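Side-chain contacts in putative Acetyltransferase from the GNAT family (PDB 3EC4), which probably transfers an acyl group from a coenzyme A thioester to an acceptor, as other enzymes with the GNAT fold do: residues A[148-153]-A[157-162]; A[122-127]-A[132-137]; A[21-26]-A[31-36]; A[107-112]-A[127-132]; A[142-147]-A[167-172]. All coordinates share one frame; numbering follows the deposited sequence.

Contact 1 (A[148-153]-A[157-162]); sequences GERMRP and LAEVSG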
# COMPACT_ATOMS: atom_id res chain seq x y z
N GLY A 148 8.06 -3.47 -1.28
CA GLY A 148 7.94 -3.74 0.12
C GLY A 148 6.59 -4.27 0.55
O GLY A 148 5.73 -4.65 -0.28
N GLU A 149 6.44 -4.25 1.85
CA GLU A 149 5.23 -4.66 2.55
C GLU A 149 4.52 -3.47 3.16
O GLU A 149 5.17 -2.54 3.63
CB GLU A 149 5.58 -5.62 3.67
CG GLU A 149 6.39 -6.81 3.20
CD GLU A 149 6.83 -7.70 4.32
OE1 GLU A 149 7.16 -7.18 5.41
OE2 GLU A 149 6.89 -8.93 4.10
N ARG A 150 3.20 -3.54 3.22
CA ARG A 150 2.43 -2.48 3.86
C ARG A 150 1.34 -3.01 4.80
O ARG A 150 1.69 -3.54 5.86
CB ARG A 150 1.94 -1.49 2.80
CG ARG A 150 1.50 -0.15 3.30
CD ARG A 150 1.22 0.82 2.18
NE ARG A 150 0.05 0.47 1.41
CZ ARG A 150 -0.39 1.16 0.35
NH1 ARG A 150 0.22 2.27 -0.08
NH2 ARG A 150 -1.44 0.75 -0.29
N MSE A 151 0.06 -2.86 4.47
CA MSE A 151 -1.01 -3.13 5.44
C MSE A 151 -1.17 -4.62 5.74
O MSE A 151 -0.88 -5.51 4.90
CB MSE A 151 -2.36 -2.56 4.99
CG MSE A 151 -2.31 -1.11 4.72
SE MSE A 151 -4.07 -0.36 4.41
CE MSE A 151 -3.54 0.90 3.00
N ARG A 152 -1.64 -4.90 6.95
CA ARG A 152 -1.88 -6.26 7.39
C ARG A 152 -3.26 -6.32 8.05
O ARG A 152 -3.37 -6.16 9.24
CB ARG A 152 -0.81 -6.70 8.37
CG ARG A 152 0.56 -6.83 7.70
CD ARG A 152 1.67 -7.00 8.69
NE ARG A 152 2.93 -7.07 8.00
CZ ARG A 152 3.47 -8.16 7.49
NH1 ARG A 152 2.91 -9.34 7.70
NH2 ARG A 152 4.61 -8.08 6.81
N PRO A 153 -4.32 -6.50 7.23
CA PRO A 153 -5.71 -6.47 7.70
C PRO A 153 -6.11 -7.59 8.68
O PRO A 153 -7.10 -7.46 9.38
CB PRO A 153 -6.51 -6.52 6.40
CG PRO A 153 -5.57 -5.94 5.34
CD PRO A 153 -4.25 -6.58 5.76
N LEU A 157 -2.74 -12.02 6.41
CA LEU A 157 -2.80 -11.22 5.18
C LEU A 157 -1.74 -10.13 5.21
O LEU A 157 -1.51 -9.52 6.25
CB LEU A 157 -4.19 -10.56 5.01
CG LEU A 157 -5.34 -11.56 4.86
CD1 LEU A 157 -6.70 -10.90 5.12
CD2 LEU A 157 -5.23 -12.15 3.45
N ALA A 158 -1.11 -9.87 4.06
CA ALA A 158 -0.03 -8.89 3.99
C ALA A 158 -0.03 -8.23 2.62
O ALA A 158 -0.10 -8.93 1.62
CB ALA A 158 1.32 -9.54 4.27
N GLU A 159 0.08 -6.91 2.60
CA GLU A 159 0.02 -6.15 1.37
C GLU A 159 1.39 -5.96 0.71
O GLU A 159 2.33 -5.51 1.33
CB GLU A 159 -0.58 -4.77 1.66
CG GLU A 159 -0.96 -4.01 0.39
CD GLU A 159 -1.48 -2.62 0.68
OE1 GLU A 159 -1.14 -2.11 1.75
OE2 GLU A 159 -2.19 -2.05 -0.20
N VAL A 160 1.46 -6.27 -0.58
CA VAL A 160 2.56 -5.84 -1.44
C VAL A 160 2.39 -4.39 -1.90
O VAL A 160 1.34 -4.03 -2.41
CB VAL A 160 2.67 -6.74 -2.68
CG1 VAL A 160 3.88 -6.31 -3.51
CG2 VAL A 160 2.80 -8.23 -2.21
N SER A 161 3.40 -3.55 -1.64
CA SER A 161 3.32 -2.08 -1.89
C SER A 161 4.71 -1.49 -2.19
O SER A 161 5.75 -2.15 -2.01
CB SER A 161 2.67 -1.32 -0.72
OG SER A 161 2.19 -0.02 -1.11
N GLY A 162 4.71 -0.26 -2.71
CA GLY A 162 5.95 0.48 -2.92
C GLY A 162 6.78 -0.04 -4.07
O GLY A 162 8.01 0.14 -4.06
O HOH W 1 0.17 -10.22 8.34

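Contact 2 (A[122-127]-A[132-137]); sequences GPWASG and GQFYGV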
# COMPACT_ATOMS: atom_id res chain seq x y z
N GLY A 122 2.83 4.79 -4.82
CA GLY A 122 1.81 5.14 -3.83
C GLY A 122 2.35 6.16 -2.83
O GLY A 122 3.45 6.73 -3.03
N PRO A 123 1.58 6.41 -1.74
CA PRO A 123 2.02 7.38 -0.75
C PRO A 123 3.39 6.99 -0.19
O PRO A 123 3.76 5.81 -0.14
CB PRO A 123 0.98 7.25 0.35
CG PRO A 123 -0.18 6.66 -0.29
CD PRO A 123 0.34 5.75 -1.34
N TRP A 124 4.16 7.97 0.18
CA TRP A 124 5.44 7.73 0.76
C TRP A 124 5.68 8.89 1.72
O TRP A 124 5.80 10.05 1.29
CB TRP A 124 6.50 7.68 -0.32
CG TRP A 124 7.80 7.28 0.21
CD1 TRP A 124 8.80 8.09 0.69
CD2 TRP A 124 8.24 5.94 0.39
NE1 TRP A 124 9.86 7.31 1.11
CE2 TRP A 124 9.53 5.99 0.95
CE3 TRP A 124 7.67 4.70 0.13
CZ2 TRP A 124 10.27 4.84 1.24
CZ3 TRP A 124 8.40 3.56 0.41
CH2 TRP A 124 9.68 3.65 0.99
N ALA A 125 5.71 8.57 3.00
CA ALA A 125 6.02 9.53 4.03
C ALA A 125 7.37 9.19 4.62
O ALA A 125 8.00 8.17 4.26
CB ALA A 125 4.92 9.54 5.10
N SER A 126 7.82 10.04 5.54
CA SER A 126 9.15 9.89 6.13
C SER A 126 9.42 8.50 6.68
O SER A 126 10.55 8.00 6.60
CB SER A 126 9.30 10.91 7.25
OG SER A 126 8.30 10.72 8.22
N GLY A 127 8.40 7.85 7.27
CA GLY A 127 8.59 6.55 7.92
C GLY A 127 7.93 5.34 7.27
O GLY A 127 7.85 4.28 7.88
N GLY A 132 7.18 -2.35 6.84
CA GLY A 132 7.58 -3.75 6.77
C GLY A 132 8.86 -3.91 5.96
O GLY A 132 9.62 -2.95 5.79
N GLN A 133 9.08 -5.12 5.47
CA GLN A 133 10.32 -5.43 4.74
C GLN A 133 10.30 -4.80 3.37
O GLN A 133 9.34 -4.95 2.63
CB GLN A 133 10.48 -6.93 4.56
CG GLN A 133 11.81 -7.34 3.92
CD GLN A 133 13.00 -7.05 4.79
OE1 GLN A 133 13.01 -7.42 5.96
NE2 GLN A 133 14.00 -6.36 4.24
N PHE A 134 11.43 -4.20 3.01
CA PHE A 134 11.71 -3.71 1.68
C PHE A 134 12.91 -4.38 1.06
O PHE A 134 13.88 -4.75 1.75
CB PHE A 134 11.89 -2.18 1.72
CG PHE A 134 10.59 -1.43 1.61
CD1 PHE A 134 9.76 -1.32 2.71
CD2 PHE A 134 10.19 -0.89 0.41
CE1 PHE A 134 8.53 -0.67 2.60
CE2 PHE A 134 8.96 -0.24 0.30
CZ PHE A 134 8.15 -0.11 1.39
N TYR A 135 12.82 -4.62 -0.25
CA TYR A 135 13.89 -5.18 -1.04
C TYR A 135 14.20 -4.23 -2.19
O TYR A 135 13.35 -3.40 -2.60
CB TYR A 135 13.48 -6.55 -1.57
CG TYR A 135 13.39 -7.62 -0.49
CD1 TYR A 135 14.52 -8.21 -0.00
CD2 TYR A 135 12.17 -8.02 0.05
CE1 TYR A 135 14.46 -9.20 0.97
CE2 TYR A 135 12.10 -9.01 1.03
CZ TYR A 135 13.27 -9.58 1.48
OH TYR A 135 13.25 -10.56 2.47
N GLY A 136 15.42 -4.34 -2.69
CA GLY A 136 15.85 -3.49 -3.78
C GLY A 136 16.74 -4.25 -4.73
O GLY A 136 17.21 -5.33 -4.43
N VAL A 137 16.98 -3.61 -5.85
CA VAL A 137 18.02 -4.03 -6.78
C VAL A 137 18.90 -2.83 -7.05
O VAL A 137 18.41 -1.71 -7.25
CB VAL A 137 17.47 -4.60 -8.11
CG1 VAL A 137 18.62 -5.11 -8.97
CG2 VAL A 137 16.47 -5.71 -7.87

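Contact 3 (A[21-26]-A[31-36]); sequences SELDVA and RRLDPA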
# COMPACT_ATOMS: atom_id res chain seq x y z
N SER A 21 -2.44 -2.18 15.01
CA SER A 21 -3.14 -1.31 15.92
C SER A 21 -2.20 -0.30 16.61
O SER A 21 -2.65 0.78 16.99
CB SER A 21 -3.91 -2.15 16.95
OG SER A 21 -2.96 -2.84 17.73
N GLU A 22 -0.92 -0.63 16.77
CA GLU A 22 0.07 0.33 17.33
C GLU A 22 0.37 1.53 16.40
O GLU A 22 0.87 2.56 16.85
CB GLU A 22 1.40 -0.37 17.66
CG GLU A 22 1.37 -1.12 19.00
CD GLU A 22 2.76 -1.61 19.47
OE1 GLU A 22 3.78 -0.92 19.23
OE2 GLU A 22 2.80 -2.68 20.11
N LEU A 23 0.02 1.40 15.12
CA LEU A 23 0.14 2.49 14.14
C LEU A 23 -1.05 3.44 14.12
O LEU A 23 -1.02 4.44 13.40
CB LEU A 23 0.40 1.93 12.74
CG LEU A 23 1.59 0.94 12.58
CD1 LEU A 23 1.78 0.52 11.09
CD2 LEU A 23 2.88 1.55 13.15
N ASP A 24 -2.11 3.14 14.86
CA ASP A 24 -3.32 3.97 14.84
C ASP A 24 -3.06 5.16 15.80
O ASP A 24 -2.70 4.96 16.97
CB ASP A 24 -4.54 3.13 15.26
CG ASP A 24 -5.85 3.91 15.26
OD1 ASP A 24 -5.91 5.05 14.78
OD2 ASP A 24 -6.83 3.37 15.82
N VAL A 25 -3.27 6.38 15.33
CA VAL A 25 -3.09 7.55 16.18
C VAL A 25 -4.42 8.21 16.62
O VAL A 25 -4.40 9.18 17.37
CB VAL A 25 -2.11 8.60 15.52
CG1 VAL A 25 -0.68 8.00 15.43
CG2 VAL A 25 -2.70 9.12 14.15
N ALA A 26 -5.55 7.68 16.16
CA ALA A 26 -6.87 8.19 16.47
C ALA A 26 -7.44 7.37 17.62
O ALA A 26 -6.70 6.64 18.32
CB ALA A 26 -7.79 8.14 15.22
N ARG A 31 -10.10 5.63 12.92
CA ARG A 31 -8.75 5.07 12.87
C ARG A 31 -7.94 5.84 11.86
O ARG A 31 -8.39 6.07 10.72
CB ARG A 31 -8.76 3.57 12.54
CG ARG A 31 -9.47 2.78 13.64
CD ARG A 31 -9.62 1.30 13.36
NE ARG A 31 -10.50 0.72 14.39
CZ ARG A 31 -11.02 -0.50 14.34
NH1 ARG A 31 -10.75 -1.32 13.32
NH2 ARG A 31 -11.81 -0.91 15.33
N ARG A 32 -6.74 6.24 12.27
CA ARG A 32 -5.85 7.05 11.44
C ARG A 32 -4.45 6.52 11.51
O ARG A 32 -3.91 6.32 12.59
CB ARG A 32 -5.90 8.50 11.92
CG ARG A 32 -4.85 9.47 11.34
CD ARG A 32 -5.15 9.73 9.90
NE ARG A 32 -4.44 10.86 9.24
CZ ARG A 32 -3.33 10.73 8.50
NH1 ARG A 32 -2.68 9.55 8.38
NH2 ARG A 32 -2.83 11.80 7.88
N LEU A 33 -3.88 6.17 10.36
CA LEU A 33 -2.51 5.69 10.33
C LEU A 33 -1.61 6.84 10.80
O LEU A 33 -1.79 8.01 10.44
CB LEU A 33 -2.15 5.21 8.92
CG LEU A 33 -0.73 4.75 8.59
CD1 LEU A 33 -0.34 3.53 9.37
CD2 LEU A 33 -0.58 4.59 7.06
N ASP A 34 -0.62 6.49 11.60
CA ASP A 34 0.42 7.44 11.95
C ASP A 34 0.88 8.10 10.63
O ASP A 34 1.29 7.42 9.72
CB ASP A 34 1.56 6.68 12.61
CG ASP A 34 2.71 7.55 13.02
OD1 ASP A 34 2.88 8.68 12.51
OD2 ASP A 34 3.49 7.05 13.84
N PRO A 35 0.77 9.44 10.53
CA PRO A 35 1.23 10.15 9.32
C PRO A 35 2.67 9.91 8.88
O PRO A 35 2.97 10.13 7.68
CB PRO A 35 1.03 11.61 9.68
CG PRO A 35 -0.03 11.60 10.72
CD PRO A 35 0.13 10.35 11.48
N ALA A 36 3.54 9.46 9.79
CA ALA A 36 4.90 9.11 9.43
C ALA A 36 4.89 7.91 8.49
O ALA A 36 5.82 7.73 7.68
CB ALA A 36 5.74 8.80 10.69
O HOH W 2 3.03 4.44 15.08

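Contact 4 (A[107-112]-A[127-132]); sequences TDVPEM and GTWRYG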
# COMPACT_ATOMS: atom_id res chain seq x y z
N THR A 107 19.99 2.64 6.17
CA THR A 107 20.99 3.35 5.38
C THR A 107 20.51 3.67 3.96
O THR A 107 21.01 4.59 3.34
CB THR A 107 22.36 2.63 5.34
OG1 THR A 107 22.25 1.34 4.72
CG2 THR A 107 22.96 2.47 6.74
N ASP A 108 19.53 2.91 3.44
CA ASP A 108 18.99 3.11 2.10
C ASP A 108 17.88 4.14 2.02
O ASP A 108 17.40 4.47 0.92
CB ASP A 108 18.47 1.76 1.56
CG ASP A 108 19.52 0.69 1.61
OD1 ASP A 108 20.48 0.77 0.82
OD2 ASP A 108 19.38 -0.24 2.42
N VAL A 109 17.47 4.67 3.16
CA VAL A 109 16.26 5.51 3.20
C VAL A 109 16.34 6.75 2.31
O VAL A 109 15.40 7.00 1.56
CB VAL A 109 15.86 5.81 4.64
CG1 VAL A 109 14.75 6.92 4.68
CG2 VAL A 109 15.40 4.49 5.34
N PRO A 110 17.46 7.50 2.31
CA PRO A 110 17.58 8.63 1.34
C PRO A 110 17.33 8.24 -0.12
O PRO A 110 16.56 8.93 -0.85
CB PRO A 110 19.03 9.08 1.54
CG PRO A 110 19.30 8.77 2.98
CD PRO A 110 18.66 7.43 3.17
N GLU A 111 17.96 7.16 -0.55
CA GLU A 111 17.78 6.67 -1.92
C GLU A 111 16.39 6.12 -2.20
O GLU A 111 15.90 6.29 -3.32
CB GLU A 111 18.82 5.61 -2.25
CG GLU A 111 20.17 6.20 -2.44
CD GLU A 111 21.26 5.16 -2.54
OE1 GLU A 111 21.65 4.58 -1.47
OE2 GLU A 111 21.72 4.92 -3.69
N MSE A 112 15.78 5.46 -1.20
CA MSE A 112 14.39 4.98 -1.30
C MSE A 112 13.44 6.14 -1.42
O MSE A 112 12.51 6.14 -2.23
CB MSE A 112 14.04 4.18 -0.04
CG MSE A 112 14.79 2.79 0.03
SE MSE A 112 14.60 2.01 1.83
CE MSE A 112 12.82 1.36 1.65
N GLY A 127 8.40 7.85 7.27
CA GLY A 127 8.59 6.55 7.92
C GLY A 127 7.93 5.34 7.27
O GLY A 127 7.85 4.28 7.88
N THR A 128 7.46 5.51 6.03
CA THR A 128 6.79 4.44 5.28
C THR A 128 7.71 3.19 5.14
O THR A 128 7.23 2.06 5.14
CB THR A 128 6.34 4.94 3.90
OG1 THR A 128 5.45 6.07 4.07
CG2 THR A 128 5.63 3.83 3.11
N TRP A 129 9.02 3.39 5.06
CA TRP A 129 9.96 2.27 4.96
C TRP A 129 9.89 1.38 6.18
O TRP A 129 10.39 0.25 6.14
CB TRP A 129 11.39 2.76 4.77
CG TRP A 129 11.99 3.51 5.97
CD1 TRP A 129 11.82 4.84 6.29
CD2 TRP A 129 12.82 2.96 6.98
NE1 TRP A 129 12.52 5.14 7.41
CE2 TRP A 129 13.15 4.00 7.86
CE3 TRP A 129 13.37 1.69 7.21
CZ2 TRP A 129 13.97 3.81 8.98
CZ3 TRP A 129 14.18 1.49 8.32
CH2 TRP A 129 14.47 2.55 9.19
N ARG A 130 9.38 1.90 7.30
CA ARG A 130 9.27 1.07 8.50
C ARG A 130 8.02 0.19 8.53
O ARG A 130 7.85 -0.56 9.49
CB ARG A 130 9.27 1.90 9.79
CG ARG A 130 10.38 2.91 9.94
CD ARG A 130 10.40 3.48 11.34
NE ARG A 130 11.65 4.19 11.59
CZ ARG A 130 11.85 5.49 11.35
NH1 ARG A 130 10.87 6.25 10.87
NH2 ARG A 130 13.03 6.03 11.61
N TYR A 131 7.18 0.26 7.49
CA TYR A 131 5.87 -0.42 7.49
C TYR A 131 6.09 -1.93 7.47
O TYR A 131 5.30 -2.69 8.02
CB TYR A 131 5.05 -0.00 6.28
CG TYR A 131 3.60 0.34 6.50
CD1 TYR A 131 2.77 -0.47 7.27
CD2 TYR A 131 3.06 1.46 5.90
CE1 TYR A 131 1.41 -0.14 7.42
CE2 TYR A 131 1.74 1.78 6.03
CZ TYR A 131 0.92 0.99 6.80
OH TYR A 131 -0.41 1.33 6.92
N GLY A 132 7.18 -2.35 6.84
CA GLY A 132 7.58 -3.75 6.77
C GLY A 132 8.86 -3.91 5.96
O GLY A 132 9.62 -2.95 5.79

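Contact 5 (A[142-147]-A[167-172]); sequences RLAAMA and PEYRGR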
# COMPACT_ATOMS: atom_id res chain seq x y z
N ARG A 142 23.60 2.30 -7.98
CA ARG A 142 22.37 3.02 -7.69
C ARG A 142 21.24 2.06 -7.31
O ARG A 142 21.22 0.92 -7.76
CB ARG A 142 21.96 3.84 -8.89
CG ARG A 142 23.05 4.73 -9.36
CD ARG A 142 22.62 5.79 -10.36
NE ARG A 142 23.76 6.69 -10.57
CZ ARG A 142 24.73 6.54 -11.47
NH1 ARG A 142 24.74 5.56 -12.37
NH2 ARG A 142 25.72 7.43 -11.49
N LEU A 143 20.30 2.54 -6.49
CA LEU A 143 19.08 1.79 -6.17
C LEU A 143 18.15 1.89 -7.36
O LEU A 143 17.53 2.91 -7.55
CB LEU A 143 18.41 2.35 -4.92
CG LEU A 143 17.11 1.67 -4.43
CD1 LEU A 143 17.40 0.19 -4.14
CD2 LEU A 143 16.49 2.41 -3.27
N ALA A 144 18.06 0.83 -8.14
CA ALA A 144 17.31 0.85 -9.40
C ALA A 144 15.80 0.77 -9.21
O ALA A 144 15.04 1.34 -9.96
CB ALA A 144 17.78 -0.25 -10.28
N ALA A 145 15.38 0.02 -8.20
CA ALA A 145 13.99 -0.39 -8.04
C ALA A 145 13.85 -0.94 -6.65
O ALA A 145 14.82 -1.42 -6.06
CB ALA A 145 13.59 -1.47 -9.05
N MSE A 146 12.63 -0.90 -6.15
CA MSE A 146 12.31 -1.46 -4.84
C MSE A 146 10.88 -1.96 -4.77
O MSE A 146 10.02 -1.66 -5.64
CB MSE A 146 12.57 -0.43 -3.74
CG MSE A 146 11.57 0.65 -3.75
SE MSE A 146 11.91 1.96 -2.35
CE MSE A 146 10.55 3.20 -2.76
N ALA A 147 10.60 -2.71 -3.70
CA ALA A 147 9.24 -3.13 -3.35
C ALA A 147 9.24 -3.53 -1.89
O ALA A 147 10.26 -3.93 -1.33
CB ALA A 147 8.73 -4.31 -4.21
N PRO A 167 12.75 5.33 -14.21
CA PRO A 167 12.51 5.19 -15.64
C PRO A 167 13.67 4.62 -16.41
O PRO A 167 13.45 3.72 -17.25
CB PRO A 167 12.21 6.61 -16.08
CG PRO A 167 11.63 7.25 -14.92
CD PRO A 167 12.37 6.66 -13.72
N GLU A 168 14.90 5.05 -16.11
CA GLU A 168 16.06 4.56 -16.81
C GLU A 168 16.38 3.07 -16.61
O GLU A 168 17.18 2.50 -17.38
CB GLU A 168 17.31 5.41 -16.52
CG GLU A 168 17.71 5.49 -15.06
CD GLU A 168 17.13 6.67 -14.32
OE1 GLU A 168 15.94 7.04 -14.56
OE2 GLU A 168 17.85 7.19 -13.42
N TYR A 169 15.77 2.44 -15.59
CA TYR A 169 15.93 1.00 -15.37
C TYR A 169 14.68 0.16 -15.66
O TYR A 169 14.60 -1.03 -15.28
CB TYR A 169 16.39 0.71 -13.94
CG TYR A 169 17.63 1.49 -13.59
CD1 TYR A 169 18.83 1.28 -14.26
CD2 TYR A 169 17.58 2.44 -12.59
CE1 TYR A 169 19.96 2.04 -13.93
CE2 TYR A 169 18.70 3.18 -12.24
CZ TYR A 169 19.88 2.99 -12.92
OH TYR A 169 20.95 3.76 -12.54
N ARG A 170 13.71 0.78 -16.30
CA ARG A 170 12.46 0.09 -16.64
C ARG A 170 12.66 -0.83 -17.83
O ARG A 170 13.66 -0.75 -18.56
CB ARG A 170 11.33 1.07 -16.85
CG ARG A 170 10.86 1.60 -15.53
CD ARG A 170 9.78 2.59 -15.68
NE ARG A 170 9.56 3.27 -14.40
CZ ARG A 170 8.84 4.38 -14.25
NH1 ARG A 170 8.24 4.95 -15.29
NH2 ARG A 170 8.72 4.92 -13.05
N GLY A 171 11.73 -1.78 -17.98
CA GLY A 171 11.78 -2.73 -19.07
C GLY A 171 12.85 -3.77 -18.92
O GLY A 171 13.19 -4.43 -19.91
N ARG A 172 13.35 -3.99 -17.69
CA ARG A 172 14.36 -5.04 -17.42
C ARG A 172 13.86 -6.16 -16.50
O ARG A 172 14.64 -6.99 -16.08
CB ARG A 172 15.59 -4.46 -16.73
CG ARG A 172 16.18 -3.30 -17.45
CD ARG A 172 17.53 -2.98 -16.89
NE ARG A 172 17.93 -1.66 -17.34
CZ ARG A 172 19.17 -1.18 -17.25
NH1 ARG A 172 20.14 -1.90 -16.73
NH2 ARG A 172 19.41 0.05 -17.68
O HOH W 3 23.10 3.88 -14.02

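Contact 1 (A[148-153]-A[157-162])
R150, just past strand 142-149, and E159, on strand 157-165, lie side by side and point the same way; the two strands form a hairpin. The guanidinium grips the carboxylate side-on. NE reaches E159 OE1 at 2.9 Å, and R150 NH2 meets E159 OE2 at the same length. The two planes are turned 59° apart, and both oxygens are met from above the carboxylate plane. A bend of the arginine at chi3 (68°) turns NE and NH2 to that carboxylate. M151 N adds a bond of 3.1 Å to E159 OE1, on its anti lone pair. Packing is tight here. S161 OG lies over one face of the guanidinium, and the selenomethionine M151 brings CG to 3.3 Å from E159 OE1. Farther along the strands, G148 and S161 form an antiparallel hydrogen-bonded pair, and E149 and V160 a non-hydrogen-bonded one.

The other end is looser and wetter. R152 is partly exposed and lays its guanidinium face against A158 CB. Water 1 joins R152 NH1 to L157 O. R152 NH2 forms a salt bridge to E149 OE1 (3.0 Å), an oxygen that also accepts from Q133 N; E191 pairs with R152 NH1. At the tight end, three N-H groups hold both oxygens of the buried E159 and fix the rotation of its carboxylate. The guanidinium probably offsets the cost of burying that charge.

Contact 2 (A[122-127]-A[132-137])
W124 and F134 meet as an offset edge-to-face pair, with the edge of the indole toward the phenyl face. The planes stand at 88°, and the centroids of the phenyl and the indole six-membered ring are 5.6 Å apart. The two side chains come from opposite directions. The far corner of the indole does the touching: W124 CZ3 is 3.8 Å from F134 CZ, and W124 CH2 is 4.0 Å from F134 CE2. W124 CZ3 is equally close to F134 CE2, so this one corner meets both atoms of the CE2-CZ bond. The tryptophan carries CG anti to its backbone N (chi1 -173°), which sends the ring out from the loop. Its chi2 of -91° sets the indole across the CB-CG bond, with the benzo edge leading. F134 starts toward the loop from its CB and presents CE2 and CZ.

In the GNAT fold, this pair ties the loop after helix 109-118 to strand 134-139 of the central mixed sheet. M112 of that helix touches both rings. W124 NE1 is bonded to T113 OG1 on the same helix, which helps to set the rotation of the indole. An alanine in place of W124 would probably leave the CE2-CZ end of F134 without its aromatic neighbour and the T113 hydroxyl without this donor.

The tryptophan is partly exposed, while the phenylalanine is buried. M146 of strand 142-149 also touches W124. Beside F134, the loop residue Q133 donates from NE2 to F134 O at 3.0 Å.

Contact 3 (A[21-26]-A[31-36])
D24 reaches across to the backbone of R32, and hydrogen bonds to this carboxylate and between the backbones hold the contact. D24 OD1 accepts from R32 N at 2.9 Å. It also accepts from A26 N at 3.0 Å, which closes an Asx turn. The two donors come from opposite faces of the carboxylate plane. CG stands anti to the backbone N (chi1 -180°), and this swings the carboxylate round to R32 although CB points away from the segment 31-36. Backbone bonds flank it: V25 N to R32 O, and D34 N to L23 O, each 2.8 Å. An alanine at D24 would probably leave the R32 and A26 amides without this acceptor and free the turn to shift. D34 makes an Asx turn of its own, with D34 OD1 taking the A36 amide. Water 2 donates to D34 OD2 at 2.9 Å.

Apolar contacts come next. L23 CB lies 3.8 Å from L33 CD1, the two leucines side by side. V25 CG2 rests on R32 CG at 3.6 Å, and V25 CG1 packs on D34 CB.

The arginine ends lead elsewhere. R31 reaches W13, bonding its carbonyl and forming a cation-pi contact, while R32 NH1 bonds G38 O. Strand 30-32 pairs with strand 41-43, and L16 of helix 11-17 packs on both R31 and L33.

Contact 4 (A[107-112]-A[127-132])
V109 and W129 bring the two backbones nearest, with CA atoms 7.3 Å apart, where the first turn of helix 109-118 faces the 3-10 turn 128-130. No hydrogen bond crosses; the contact is made by three side chains.

W129 offers a face and V109 a methyl. V109 CG2 sits 3.4 Å from the centroid of the five-membered ring of W129, only 9° off the ring normal. This is a CH-pi contact over the centre of the ring. The second methyl is farther out: V109 CG1 is 3.9 Å from W129 CD1. The opposite face of the indole is covered too, by R130 CG at 3.6 Å above the plane. The ring is therefore sandwiched between a valine methyl and the aliphatic part of the arginine. The R130 guanidinium continues over the benzo side, with W129 CZ2 above its plane near the rim. W129 holds CG between its backbone N and carbonyl carbon (chi1 67°), which places the indole between these two neighbours.

M112, a selenomethionine, touches nearer the backbone. Its chain bends at chi3 and sets M112 CE 3.7 Å from W129 CB.

The contact packs helix 109-118 of the GNAT domain against the loop leading to strand 134-139. E111 of the helix and D108 just before it both form salt bridges to R138 of that strand. M112 also packs on L143 and M146 of strand 142-149, so it touches both the sheet and the 3-10 turn.

Contact 5 (A[142-147]-A[167-172])
Y169 meets A144 with its CD2 side, and its flat ring has neighbours on one face and at its edge. E168 CG lies over that face, 3.7 Å above the plane and toward the rim. At the edge, in plane, are R172 CZ and water 3. The R172 guanidinium turns its own face to this edge, with Y169 CD1 over it near the rim. The R142 guanidinium is tilted only 16° from the ring plane, and Y169 OH lies near the edge of that group.

The segment 167-172 leads from strand 157-165 into helix 174-188, the strand-loop-helix unit of the GNAT fold. R170, G171 and R172 belong to a sequence that fits the family's R/Q-x-x-G-x-G/A signature. In relatives this loop binds the pyrophosphate of acetyl-CoA, so a similar role is probable here.

Across the contact the touch is apolar. A144 CB is 3.6 Å from Y169 CD2 and approaches the ring obliquely. Y169 keeps CG beside its backbone N (chi1 -53°), and this lays the ring along strand 142-149 as far as R142. I139 of strand 134-139 also touches Y169, and L174 of helix 174-188 touches A144. The tyrosine is thus buried against strands 142-149 and 134-139.

Within the loop, R172 NH2 makes a weak bond to E168 O, and R170 N bonds P167 O at 3.1 Å, which closes the turn. R142 lies at the surface. Its CD comes to 3.4 Å from Y169 OH. Water 3 lies 2.6 Å from Y169 OH and accepts a weak bond from R142 NH1.

Overall arrangement
Contact 3 comes first along the chain. The segments of contacts 4 and 2 alternate, and contact 5 then encloses contact 1. Contacts 2 and 4 have centres about 5 Å apart, share G127 and G132, and meet through M112 and F134. Contacts 1, 2 and 5 reach neighbouring strands of one mixed sheet, 134-139, 142-149 and 157-165. Y131 bridges toward R150 of contact 1 and L33 of contact 3. A36 O bonds G127 N, joining contact 3 to the loop. Contacts 3 and 5 have centres about 31 Å apart. The likely cofactor loop thus lies far from the N-terminal segments, on the opposite side of the chain's centre.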